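Local structure of DPS family protein (Vibrio cholerae O1 biovar El Tor, 3IQ1) at residues B[31-36]-B[108-113]. The protein probably binds ferric iron and oxidises metal ions as a Dps-type ferritin-like protein that assembles into twelve-subunit shells. Sequence-based numbering, arbitrary orientation.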
ATOM      1  N   GLN B  31      12.826   7.567  30.864  1.00  4.39           N
ATOM      2  CA  GLN B  31      11.666   8.449  30.902  1.00  3.61           C
ATOM      3  C   GLN B  31      12.167   9.906  30.988  1.00  5.49           C
ATOM      4  O   GLN B  31      11.700  10.769  30.217  1.00  5.21           O
ATOM      5  CB  GLN B  31      10.744   8.046  32.053  1.00  3.72           C
ATOM      6  CG  GLN B  31       9.927   6.794  31.759  1.00  7.27           C
ATOM      7  CD  GLN B  31       8.702   7.034  30.889  1.00  9.11           C
ATOM      8  OE1 GLN B  31       8.764   7.830  29.937  1.00 14.05           O
ATOM      9  NE2 GLN B  31       7.619   6.279  31.138  1.00  8.44           N
ATOM     10  N   VAL B  32      13.121  10.178  31.892  1.00  4.74           N
ATOM     11  CA  VAL B  32      13.716  11.509  31.962  1.00  5.50           C
ATOM     12  C   VAL B  32      14.423  11.883  30.667  1.00  5.34           C
ATOM     13  O   VAL B  32      14.266  13.001  30.160  1.00  5.89           O
ATOM     14  CB  VAL B  32      14.645  11.662  33.170  1.00  4.74           C
ATOM     15  CG1 VAL B  32      15.318  13.083  33.202  1.00  7.57           C
ATOM     16  CG2 VAL B  32      13.877  11.457  34.495  1.00  6.31           C
ATOM     17  N   PHE B  33      15.116  10.936  30.062  1.00  6.66           N
ATOM     18  CA  PHE B  33      15.818  11.193  28.828  1.00  5.77           C
ATOM     19  C   PHE B  33      14.840  11.486  27.674  1.00  6.42           C
ATOM     20  O   PHE B  33      15.102  12.368  26.837  1.00  6.47           O
ATOM     21  CB  PHE B  33      16.673   9.966  28.542  1.00  7.42           C
ATOM     22  CG  PHE B  33      17.695  10.128  27.429  1.00  6.14           C
ATOM     23  CD1 PHE B  33      18.605  11.182  27.396  1.00  7.12           C
ATOM     24  CD2 PHE B  33      17.825   9.132  26.497  1.00  8.55           C
ATOM     25  CE1 PHE B  33      19.574  11.281  26.440  1.00  7.05           C
ATOM     26  CE2 PHE B  33      18.817   9.219  25.501  1.00  7.31           C
ATOM     27  CZ  PHE B  33      19.706  10.300  25.485  1.00  8.33           C
ATOM     28  N   TYR B  34      13.756  10.707  27.594  1.00  6.37           N
ATOM     29  CA  TYR B  34      12.746  10.942  26.609  1.00  6.00           C
ATOM     30  C   TYR B  34      12.206  12.387  26.722  1.00  5.37           C
ATOM     31  O   TYR B  34      12.062  13.103  25.706  1.00  5.82           O
ATOM     32  CB  TYR B  34      11.618   9.934  26.766  1.00  5.78           C
ATOM     33  CG  TYR B  34      10.393  10.260  25.950  1.00  5.91           C
ATOM     34  CD1 TYR B  34      10.279   9.821  24.629  1.00  9.01           C
ATOM     35  CD2 TYR B  34       9.335  10.964  26.500  1.00 11.70           C
ATOM     36  CE1 TYR B  34       9.137  10.092  23.883  1.00  9.43           C
ATOM     37  CE2 TYR B  34       8.205  11.260  25.745  1.00 11.39           C
ATOM     38  CZ  TYR B  34       8.126  10.829  24.432  1.00 12.58           C
ATOM     39  OH  TYR B  34       7.025  11.105  23.644  1.00 13.73           O
HETATM   40  N   MSE B  35      11.946  12.805  27.948  1.00  5.70           N
HETATM   41  CA  MSE B  35      11.394  14.116  28.221  1.00  7.01           C
HETATM   42  C   MSE B  35      12.396  15.160  27.757  1.00  5.89           C
HETATM   43  O   MSE B  35      12.017  16.135  27.094  1.00  5.74           O
HETATM   44  CB  MSE B  35      11.024  14.305  29.713  1.00  5.81           C
HETATM   45  CG  MSE B  35      10.292  15.573  30.061  1.00 10.04           C
HETATM   46 SE   MSE B  35       8.510  15.483  29.242  1.00 14.35          SE
HETATM   47  CE  MSE B  35       8.801  16.751  27.972  1.00  5.88           C
ATOM     48  N   ASN B  36      13.669  14.982  28.115  1.00  6.94           N
ATOM     49  CA  ASN B  36      14.700  15.903  27.635  1.00  5.96           C
ATOM     50  C   ASN B  36      14.737  16.023  26.113  1.00  6.82           C
ATOM     51  O   ASN B  36      14.894  17.119  25.557  1.00  6.61           O
ATOM     52  CB  ASN B  36      16.094  15.492  28.139  1.00  5.60           C
ATOM     53  CG  ASN B  36      16.275  15.650  29.637  1.00  4.77           C
ATOM     54  OD1 ASN B  36      15.480  16.276  30.304  1.00  7.53           O
ATOM     55  ND2 ASN B  36      17.334  15.013  30.181  1.00  6.04           N
ATOM     56  N   GLN B 108      25.002  16.847  22.399  1.00  5.74           N
ATOM     57  CA  GLN B 108      25.879  16.374  23.498  1.00  7.38           C
ATOM     58  C   GLN B 108      25.085  15.760  24.647  1.00  6.72           C
ATOM     59  O   GLN B 108      25.504  14.766  25.262  1.00  7.37           O
ATOM     60  CB  GLN B 108      26.741  17.525  24.020  1.00  7.57           C
ATOM     61  CG  GLN B 108      27.854  17.060  24.968  1.00  9.75           C
ATOM     62  CD  GLN B 108      28.833  16.089  24.320  1.00 11.72           C
ATOM     63  OE1 GLN B 108      29.390  16.365  23.250  1.00 14.39           O
ATOM     64  NE2 GLN B 108      29.037  14.930  24.948  1.00 13.73           N
ATOM     65  N   GLY B 109      23.931  16.358  24.938  1.00  8.31           N
ATOM     66  CA  GLY B 109      22.987  15.810  25.949  1.00  6.89           C
ATOM     67  C   GLY B 109      22.605  14.385  25.617  1.00  7.99           C
ATOM     68  O   GLY B 109      22.619  13.499  26.475  1.00  7.02           O
ATOM     69  N   LEU B 110      22.343  14.166  24.356  1.00  7.75           N
ATOM     70  CA  LEU B 110      21.981  12.825  23.884  1.00  6.42           C
ATOM     71  C   LEU B 110      23.144  11.889  24.073  1.00  6.51           C
ATOM     72  O   LEU B 110      22.964  10.774  24.593  1.00  8.27           O
ATOM     73  CB  LEU B 110      21.534  12.872  22.414  1.00  6.89           C
ATOM     74  CG  LEU B 110      20.146  13.515  22.169  1.00  7.85           C
ATOM     75  CD1 LEU B 110      19.860  13.428  20.680  1.00  9.78           C
ATOM     76  CD2 LEU B 110      19.006  12.791  22.920  1.00  7.26           C
ATOM     77  N   VAL B 111      24.345  12.287  23.638  1.00  6.69           N
ATOM     78  CA  VAL B 111      25.507  11.422  23.798  1.00  7.45           C
ATOM     79  C   VAL B 111      25.677  11.024  25.268  1.00  6.58           C
ATOM     80  O   VAL B 111      25.920   9.842  25.618  1.00  7.04           O
ATOM     81  CB  VAL B 111      26.758  12.094  23.241  1.00  7.88           C
ATOM     82  CG1 VAL B 111      28.078  11.348  23.680  1.00  9.04           C
ATOM     83  CG2 VAL B 111      26.683  12.120  21.704  1.00  7.67           C
ATOM     84  N   ASP B 112      25.618  12.008  26.148  1.00  6.47           N
ATOM     85  CA  ASP B 112      25.875  11.742  27.554  1.00  6.60           C
ATOM     86  C   ASP B 112      24.800  10.837  28.175  1.00  7.18           C
ATOM     87  O   ASP B 112      25.142   9.939  28.972  1.00  8.24           O
ATOM     88  CB  ASP B 112      25.966  13.053  28.275  1.00  7.39           C
ATOM     89  CG  ASP B 112      27.205  13.875  27.857  1.00  8.09           C
ATOM     90  OD1 ASP B 112      28.200  13.284  27.363  1.00 13.95           O
ATOM     91  OD2 ASP B 112      27.247  15.092  28.104  1.00 10.30           O
ATOM     92  N   GLY B 113      23.552  11.050  27.791  1.00  6.69           N
ATOM     93  CA  GLY B 113      22.419  10.249  28.273  1.00  7.32           C
ATOM     94  C   GLY B 113      22.534   8.807  27.779  1.00  7.00           C
ATOM     95  O   GLY B 113      22.390   7.837  28.538  1.00  7.60           O
TER
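Phe-33 reaches across from helix 13-43 and presses its ring against the backbone of helix 103-131, where Gly-113 gives it a bare surface to lie on. The two short helical segments run antiparallel (170°) with their axes 10.9 Å apart, a gap that this one aromatic side chain largely spans. Its CG stands anti to the backbone N (chi1 -169°), which extends the ring toward the other helix. One face, near its rim, has Gly-113 C 3.9 Å above the plane, while CE1 of Phe-33 comes within 3.5 Å of CA of Gly-113. Glycine suits this place because, having no side chain, it lets the ring settle directly on its main chain. The ring's edge meets carbonyl oxygens near its plane: CZ of Phe-33 lies 3.4 Å from O of Leu-110, and CE1 of Phe-33 is 3.8 Å from O of Gly-109, which also accepts the helical bond from N of Gly-113. At the same outer end of the ring, CD2 of Leu-110 touches CZ of Phe-33 at 3.6 Å, the two side chains crossing at about a right angle. Leu-63 of helix 49-76, Ile-94 and an edge-to-face Phe-114 also pack on Phe-33, and Leu-110 continues to Phe-56 and Leu-154, joining all four long helices of the ferritin-like bundle. Farther along, ND2 of Asn-36 is hydrogen-bonded to O of Lys-95 and OD1 of Asn-36 to N of His-97, tying the segment after helix 85-91 to helix 13-43. The contact between the helices is thus chiefly van der Waals packing of one ring on a helix backbone and a leucine methyl, while the positively polarised C-H edge of Phe-33 probably adds a mild electrostatic attraction to the carbonyl oxygens of Gly-109 and Leu-110.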